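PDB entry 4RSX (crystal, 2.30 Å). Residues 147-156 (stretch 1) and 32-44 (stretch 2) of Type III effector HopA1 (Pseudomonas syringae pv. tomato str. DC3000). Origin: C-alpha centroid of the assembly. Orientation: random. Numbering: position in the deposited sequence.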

# COMPACT_ATOMS: atom_id res chain seq x y z
N GLY A 147 -3.28 6.10 10.45
CA GLY A 147 -3.86 6.35 11.75
C GLY A 147 -5.18 5.61 11.97
O GLY A 147 -5.95 5.41 11.02
N PRO A 148 -5.46 5.22 13.23
CA PRO A 148 -6.60 4.37 13.61
C PRO A 148 -7.97 4.92 13.23
O PRO A 148 -8.90 4.13 13.03
CB PRO A 148 -6.47 4.28 15.14
CG PRO A 148 -5.64 5.47 15.54
CD PRO A 148 -4.67 5.64 14.40
N ALA A 149 -8.12 6.24 13.14
CA ALA A 149 -9.42 6.77 12.77
C ALA A 149 -9.76 6.46 11.31
O ALA A 149 -10.92 6.44 10.93
CB ALA A 149 -9.49 8.27 13.03
N CYS A 150 -8.73 6.21 10.49
CA CYS A 150 -8.94 6.00 9.05
C CYS A 150 -8.67 4.58 8.59
O CYS A 150 -8.88 4.25 7.42
CB CYS A 150 -8.04 6.95 8.23
SG CYS A 150 -8.38 8.71 8.48
N HIS A 151 -8.18 3.73 9.49
CA HIS A 151 -7.89 2.35 9.10
C HIS A 151 -9.16 1.65 8.61
O HIS A 151 -10.18 1.65 9.31
CB HIS A 151 -7.29 1.58 10.27
CG HIS A 151 -6.41 0.45 9.84
ND1 HIS A 151 -5.07 0.39 10.16
CD2 HIS A 151 -6.67 -0.66 9.11
CE1 HIS A 151 -4.55 -0.72 9.66
NE2 HIS A 151 -5.50 -1.37 9.01
N GLY A 152 -9.10 1.09 7.40
CA GLY A 152 -10.25 0.42 6.81
C GLY A 152 -10.97 1.28 5.79
O GLY A 152 -11.90 0.81 5.12
N GLN A 153 -10.54 2.53 5.64
CA GLN A 153 -11.15 3.45 4.68
C GLN A 153 -10.23 3.84 3.53
O GLN A 153 -10.64 4.60 2.65
CB GLN A 153 -11.60 4.73 5.39
CG GLN A 153 -12.82 4.60 6.26
CD GLN A 153 -12.89 5.70 7.31
OE1 GLN A 153 -13.01 5.42 8.50
NE2 GLN A 153 -12.79 6.95 6.87
N MET A 154 -9.00 3.35 3.54
CA MET A 154 -8.01 3.71 2.53
C MET A 154 -7.66 2.50 1.69
O MET A 154 -7.83 1.37 2.14
CB MET A 154 -6.71 4.20 3.18
CG MET A 154 -6.88 5.11 4.36
SD MET A 154 -7.98 6.46 3.94
CE MET A 154 -7.14 7.17 2.52
N THR A 155 -7.13 2.73 0.49
CA THR A 155 -6.60 1.63 -0.31
C THR A 155 -5.30 1.14 0.28
O THR A 155 -4.88 0.02 0.01
CB THR A 155 -6.36 2.05 -1.76
OG1 THR A 155 -5.50 3.20 -1.78
CG2 THR A 155 -7.69 2.37 -2.46
N ASP A 156 -4.67 1.97 1.11
CA ASP A 156 -3.36 1.64 1.67
C ASP A 156 -3.30 1.80 3.21
O ASP A 156 -2.41 2.47 3.73
CB ASP A 156 -2.26 2.47 0.97
CG ASP A 156 -2.49 3.98 1.09
OD1 ASP A 156 -3.61 4.38 1.49
OD2 ASP A 156 -1.55 4.76 0.79
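Stretch 2 32-44: IYKQDAPHSHPMS

Two largely irregular segments far apart in sequence can pack closely without forming a sheet, provided that a few backbone groups are paired and small or apolar side chains fill the space between them. The contact between residues 147-156 and 32-44 of HopA1 illustrates the principle. Stretch 1 contains no regular helix or strand. Its central feature is a type II beta turn from Cys-150 to Gln-153, closed by a hydrogen bond from Gln-153 N to Cys-150 O at 3.0 Å. Stretch 2 enters as the last part of a helix, and Ala-37 N still reaches back to Lys-34 O at 3.2 Å. From Ala-37 onward the chain is extended, with psi near 150° at most positions and a break at His-39, where psi falls to 49°.

The two chains run in opposite directions. Their CA atoms pair Thr-155 with Ala-37 at 4.9 Å, Gln-153 with His-39 at 4.7 Å, Gly-152 with Ser-40 at 5.1 Å and Ala-149 with Pro-42 at 5.9 Å, so that one numbering rises as the other falls. A single direct hydrogen bond joins them, from Ser-40 N to Gly-152 O at 3.1 Å, and its angle of 138° is well short of linear. Beside it, Gln-153 CA approaches Pro-38 O at 3.5 Å in a CA-H...O contact. No ladder of the kind found in a sheet develops.

Gly-152 sits where a side chain would have little room. Its backbone angles, phi 101° and psi -5°, by themselves call for glycine, since a CB would be jammed against the preceding carbonyl; an ideal CB would also lie only 3.1 Å from Ser-40 CB. The same carbonyl that accepts from Ser-40 N also accepts a hydrogen bond from a water, 3.0 Å from Gly-152 O, and the water lies 2.6 Å from Ser-40 OG, reinforcing the link.

The side chains complete the fit toward both ends. Ala-37 points its CB toward stretch 1, where it lies 3.6 Å from Gln-153 O and 3.8 Å from Thr-155 CG2. The ring of Pro-38 continues this surface, with its CG 3.7 Å from Met-154 O. On the helical side, Thr-155 OG1 comes within 3.5 Å of Tyr-33 CE2, and a water bridges the two hydroxyls, 2.8 Å from Thr-155 OG1 and 2.7 Å from Tyr-33 OH.

Toward the other end, Pro-42 CB rests 3.7 Å from Ala-149 O. Met-43 starts sideways, but its end comes nearer: its CE lies 3.5 Å from Pro-148 O, 3.9 Å from Pro-148 CB and 4.0 Å from His-151 CB. A third water accepts from Met-43 N at 2.9 Å and lies 2.9 Å from Pro-148 O and 2.7 Å from His-151 O, tying the backbones together where no direct hydrogen bond forms. In all, 644 Å² is buried, counting both sides.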

# COMPACT_ATOMS: atom_id res chain seq x y z
N ILE A 32 -10.93 7.82 -9.52
CA ILE A 32 -11.61 6.53 -9.71
C ILE A 32 -10.97 5.43 -8.86
O ILE A 32 -11.67 4.62 -8.25
CB ILE A 32 -11.64 6.09 -11.18
CG1 ILE A 32 -12.31 7.17 -12.05
CG2 ILE A 32 -12.39 4.78 -11.32
CD1 ILE A 32 -12.05 6.99 -13.53
N TYR A 33 -9.63 5.40 -8.83
CA TYR A 33 -8.88 4.49 -7.96
C TYR A 33 -9.13 4.76 -6.48
O TYR A 33 -9.27 3.83 -5.69
CB TYR A 33 -7.38 4.62 -8.25
CG TYR A 33 -6.49 3.80 -7.35
CD1 TYR A 33 -6.07 2.54 -7.74
CD2 TYR A 33 -6.06 4.27 -6.11
CE1 TYR A 33 -5.25 1.79 -6.94
CE2 TYR A 33 -5.25 3.51 -5.30
CZ TYR A 33 -4.84 2.27 -5.73
OH TYR A 33 -4.03 1.49 -4.95
N LYS A 34 -9.14 6.04 -6.11
CA LYS A 34 -9.39 6.43 -4.71
C LYS A 34 -10.81 6.08 -4.28
O LYS A 34 -11.03 5.59 -3.18
CB LYS A 34 -9.15 7.93 -4.51
CG LYS A 34 -7.70 8.32 -4.25
CD LYS A 34 -7.46 8.64 -2.77
CE LYS A 34 -7.96 10.03 -2.37
NZ LYS A 34 -7.69 10.36 -0.93
N GLN A 35 -11.77 6.34 -5.17
CA GLN A 35 -13.19 6.06 -4.94
C GLN A 35 -13.47 4.58 -4.72
O GLN A 35 -14.51 4.23 -4.17
CB GLN A 35 -14.05 6.59 -6.11
CG GLN A 35 -14.29 8.12 -6.09
CD GLN A 35 -14.86 8.66 -7.41
OE1 GLN A 35 -15.29 7.90 -8.28
NE2 GLN A 35 -14.84 9.98 -7.56
N ASP A 36 -12.55 3.71 -5.14
CA ASP A 36 -12.75 2.26 -5.03
C ASP A 36 -12.20 1.68 -3.72
O ASP A 36 -12.19 0.47 -3.52
CB ASP A 36 -12.16 1.54 -6.26
CG ASP A 36 -12.44 0.03 -6.27
OD1 ASP A 36 -13.56 -0.40 -6.62
OD2 ASP A 36 -11.51 -0.74 -5.94
N ALA A 37 -11.78 2.54 -2.80
CA ALA A 37 -11.31 2.06 -1.49
C ALA A 37 -12.42 1.29 -0.78
O ALA A 37 -13.61 1.57 -0.99
CB ALA A 37 -10.85 3.23 -0.63
N PRO A 38 -12.04 0.31 0.06
CA PRO A 38 -13.03 -0.31 0.96
C PRO A 38 -13.57 0.75 1.92
O PRO A 38 -12.91 1.79 2.11
CB PRO A 38 -12.19 -1.33 1.73
CG PRO A 38 -10.79 -0.74 1.73
CD PRO A 38 -10.67 -0.14 0.34
N HIS A 39 -14.73 0.53 2.52
CA HIS A 39 -15.30 1.59 3.35
C HIS A 39 -15.82 1.14 4.71
O HIS A 39 -16.93 1.49 5.10
CB HIS A 39 -16.37 2.37 2.57
CG HIS A 39 -15.82 3.16 1.42
ND1 HIS A 39 -14.86 4.14 1.58
CD2 HIS A 39 -16.08 3.10 0.09
CE1 HIS A 39 -14.56 4.66 0.40
NE2 HIS A 39 -15.28 4.05 -0.52
N SER A 40 -14.99 0.39 5.44
CA SER A 40 -15.33 -0.06 6.80
C SER A 40 -15.62 1.10 7.74
O SER A 40 -15.04 2.19 7.61
CB SER A 40 -14.19 -0.90 7.40
OG SER A 40 -14.10 -2.18 6.80
N HIS A 41 -16.51 0.88 8.69
CA HIS A 41 -16.73 1.85 9.75
C HIS A 41 -15.51 1.77 10.65
O HIS A 41 -14.95 0.69 10.84
CB HIS A 41 -18.01 1.52 10.52
CG HIS A 41 -18.56 2.67 11.31
ND1 HIS A 41 -18.28 2.86 12.65
CD2 HIS A 41 -19.39 3.68 10.95
CE1 HIS A 41 -18.90 3.94 13.08
NE2 HIS A 41 -19.58 4.46 12.07
N PRO A 42 -15.05 2.91 11.18
CA PRO A 42 -13.81 2.88 11.96
C PRO A 42 -13.91 2.01 13.20
O PRO A 42 -15.03 1.73 13.68
CB PRO A 42 -13.63 4.34 12.40
CG PRO A 42 -14.50 5.16 11.46
CD PRO A 42 -15.64 4.26 11.09
N MET A 43 -12.76 1.57 13.70
CA MET A 43 -12.70 0.96 15.02
C MET A 43 -13.14 1.98 16.07
O MET A 43 -13.17 3.19 15.81
CB MET A 43 -11.27 0.47 15.31
CG MET A 43 -10.32 1.59 15.66
SD MET A 43 -8.60 1.06 15.88
CE MET A 43 -8.09 0.88 14.16
N SER A 44 -13.50 1.51 17.25
CA SER A 44 -14.06 2.37 18.29
C SER A 44 -13.03 3.36 18.84
O SER A 44 -11.83 3.25 18.53
CB SER A 44 -14.61 1.51 19.43
OG SER A 44 -13.55 0.85 20.12
O HOH W 1 -2.94 2.41 -2.64
O HOH W 2 -12.14 -2.21 5.05
O HOH W 3 -10.76 2.33 11.81